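Epsin-3 (Saccharomyces cerevisiae, PDB 3ONK) helps recruit clathrin to the Golgi network and endosomes and binds membranes enriched in phosphatidylinositol-3,5-bisphosphate, this chain being its ENTH domain. Local coordinates at residues R45-L49 and R84-T89. Residues are numbered along the deposited sequence; the frame is centred on the assembly and turned at random.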
loop_
_atom_site.group_PDB
_atom_site.type_symbol
_atom_site.label_atom_id
_atom_site.label_comp_id
_atom_site.label_asym_id
_atom_site.label_seq_id
_atom_site.Cartn_x
_atom_site.Cartn_y
_atom_site.Cartn_z
ATOM N N ARG A 45 8.923 -3.959 -10.226
ATOM C CA ARG A 45 8.151 -2.773 -9.900
ATOM C C ARG A 45 6.727 -2.962 -10.443
ATOM O O ARG A 45 5.747 -2.762 -9.729
ATOM C CB ARG A 45 8.821 -1.498 -10.459
ATOM C CG ARG A 45 8.039 -0.192 -10.219
ATOM C CD ARG A 45 8.657 1.001 -10.984
ATOM N NE ARG A 45 10.095 0.899 -10.894
ATOM C CZ ARG A 45 10.941 0.934 -11.910
ATOM N NH1 ARG A 45 10.521 1.145 -13.146
ATOM N NH2 ARG A 45 12.233 0.782 -11.659
ATOM N N GLU A 46 6.612 -3.378 -11.700
ATOM C CA GLU A 46 5.298 -3.624 -12.295
ATOM C C GLU A 46 4.565 -4.787 -11.625
ATOM O O GLU A 46 3.349 -4.731 -11.435
ATOM C CB GLU A 46 5.414 -3.859 -13.809
ATOM C CG GLU A 46 4.638 -2.843 -14.655
ATOM C CD GLU A 46 5.230 -2.637 -16.046
ATOM O OE1 GLU A 46 6.276 -3.257 -16.347
ATOM O OE2 GLU A 46 4.653 -1.854 -16.840
ATOM N N GLU A 47 5.295 -5.837 -11.254
ATOM C CA GLU A 47 4.676 -6.961 -10.531
ATOM C C GLU A 47 4.034 -6.505 -9.240
ATOM O O GLU A 47 2.910 -6.895 -8.917
ATOM C CB GLU A 47 5.702 -8.049 -10.214
ATOM C CG GLU A 47 6.198 -8.778 -11.429
ATOM C CD GLU A 47 7.241 -9.822 -11.105
ATOM O OE1 GLU A 47 7.864 -10.314 -12.060
ATOM O OE2 GLU A 47 7.449 -10.150 -9.911
ATOM N N ILE A 48 4.762 -5.672 -8.507
ATOM C CA ILE A 48 4.321 -5.163 -7.208
ATOM C C ILE A 48 3.091 -4.295 -7.386
ATOM O O ILE A 48 2.131 -4.398 -6.634
ATOM C CB ILE A 48 5.437 -4.306 -6.540
ATOM C CG1 ILE A 48 6.677 -5.158 -6.245
ATOM C CG2 ILE A 48 4.946 -3.661 -5.274
ATOM C CD1 ILE A 48 7.895 -4.327 -5.912
ATOM N N LEU A 49 3.144 -3.437 -8.398
ATOM C CA LEU A 49 2.055 -2.532 -8.738
ATOM C C LEU A 49 0.728 -3.272 -8.987
ATOM O O LEU A 49 -0.279 -3.004 -8.332
ATOM C CB LEU A 49 2.451 -1.752 -9.995
ATOM C CG LEU A 49 1.917 -0.337 -10.179
ATOM C CD1 LEU A 49 2.651 0.631 -9.243
ATOM C CD2 LEU A 49 2.044 0.096 -11.661
ATOM N N ARG A 84 10.834 6.018 -9.113
ATOM C CA ARG A 84 10.046 5.613 -10.274
ATOM C C ARG A 84 8.735 4.954 -9.848
ATOM O O ARG A 84 7.739 5.004 -10.571
ATOM C CB ARG A 84 10.862 4.683 -11.178
ATOM C CG ARG A 84 11.921 5.419 -12.032
ATOM C CD ARG A 84 13.056 4.497 -12.516
ATOM N NE ARG A 84 13.729 4.973 -13.738
ATOM C CZ ARG A 84 14.465 6.085 -13.835
ATOM N NH1 ARG A 84 14.640 6.882 -12.787
ATOM N NH2 ARG A 84 15.025 6.412 -14.994
ATOM N N PHE A 85 8.741 4.331 -8.674
ATOM C CA PHE A 85 7.540 3.678 -8.153
ATOM C C PHE A 85 6.469 4.685 -7.729
ATOM O O PHE A 85 5.270 4.410 -7.842
ATOM C CB PHE A 85 7.901 2.773 -6.971
ATOM C CG PHE A 85 6.711 2.126 -6.325
ATOM C CD1 PHE A 85 6.138 2.678 -5.191
ATOM C CD2 PHE A 85 6.141 0.987 -6.874
ATOM C CE1 PHE A 85 5.041 2.083 -4.598
ATOM C CE2 PHE A 85 5.041 0.403 -6.293
ATOM C CZ PHE A 85 4.497 0.939 -5.150
ATOM N N ILE A 86 6.904 5.837 -7.201
ATOM C CA ILE A 86 5.995 6.944 -6.876
ATOM C C ILE A 86 5.405 7.500 -8.173
ATOM O O ILE A 86 4.212 7.790 -8.251
ATOM C CB ILE A 86 6.739 8.130 -6.173
ATOM C CG1 ILE A 86 7.618 7.653 -5.012
ATOM C CG2 ILE A 86 5.763 9.225 -5.754
ATOM C CD1 ILE A 86 6.896 6.796 -4.022
ATOM N N ASP A 87 6.260 7.672 -9.182
ATOM C CA ASP A 87 5.803 8.081 -10.505
ATOM C C ASP A 87 4.710 7.116 -10.972
ATOM O O ASP A 87 3.612 7.543 -11.339
ATOM C CB ASP A 87 6.966 8.101 -11.513
ATOM C CG ASP A 87 7.943 9.250 -11.272
ATOM O OD1 ASP A 87 9.024 9.261 -11.897
ATOM O OD2 ASP A 87 7.641 10.148 -10.463
ATOM N N ASP A 88 5.004 5.816 -10.942
ATOM C CA ASP A 88 4.016 4.792 -11.325
ATOM C C ASP A 88 2.715 4.931 -10.540
ATOM O O ASP A 88 1.636 4.990 -11.122
ATOM C CB ASP A 88 4.576 3.398 -11.076
ATOM C CG ASP A 88 5.699 3.036 -12.028
ATOM O OD1 ASP A 88 6.010 3.828 -12.945
ATOM O OD2 ASP A 88 6.262 1.940 -11.861
ATOM N N THR A 89 2.836 5.002 -9.217
ATOM C CA THR A 89 1.683 5.094 -8.323
ATOM C C THR A 89 0.842 6.340 -8.599
ATOM O O THR A 89 -0.380 6.298 -8.532
ATOM C CB THR A 89 2.123 5.089 -6.833
ATOM O OG1 THR A 89 2.903 3.913 -6.551
ATOM C CG2 THR A 89 0.905 5.118 -5.918
#
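Arg45, Ile48 and Leu49 pack against Arg84, Phe85 and Asp88 where helix 42-57 meets the short helix 83-90 of the ENTH domain. The contact runs from the buried core out to the surface. The two segments cross at -41°, with axes 10.9 Å apart at closest approach. No hydrogen bond joins them; the contacts are mostly between carbon atoms.

Phe85 lies on the buried side, with Ile48 and Thr89. CE2 of Phe85 meets CD1 of Leu49 at 3.8 Å, and CG2 of Ile48 touches the same ring atom. CG of Arg45 comes in at the ring edge, 4.0 Å from CD2 of Phe85. Thr89 OG1 sits over one ring face, toward the rim. Thr89 OG1 also donates to Phe85 O over 2.7 Å, and Thr89 N reaches this oxygen from the opposite face of the carbonyl plane. Outside the segments, Leu74 and Leu77 of helix 64-80 also touch Phe85.

Arg45 covers the outer side. With CG anti to its own backbone nitrogen (chi1 177°), the chain reaches across to helix 83-90, then bends at chi3. CB of Arg84 lies 3.8 Å above one face of the Arg45 guanidinium, over its centre. Arg45 NE donates to Thr39 O, which helps fix the group. The Asp88 carboxylate lies near, beyond salt-bridge distance of Arg45 in the model, but the place of OD2 is doubtful. CB of Asp88 packs on CD1 of Leu49 at 3.8 Å. Cutting Arg45 back to an alanine would probably leave the edge of Phe85 and CB of Arg84 less covered, and Thr39 O without this donor.

Ile48 also touches Met12 and Val16 of helix 11-19, which brings a further helix to the contact. This is helix-on-helix packing within the all-helical ENTH fold, a compact superhelical stack of helices.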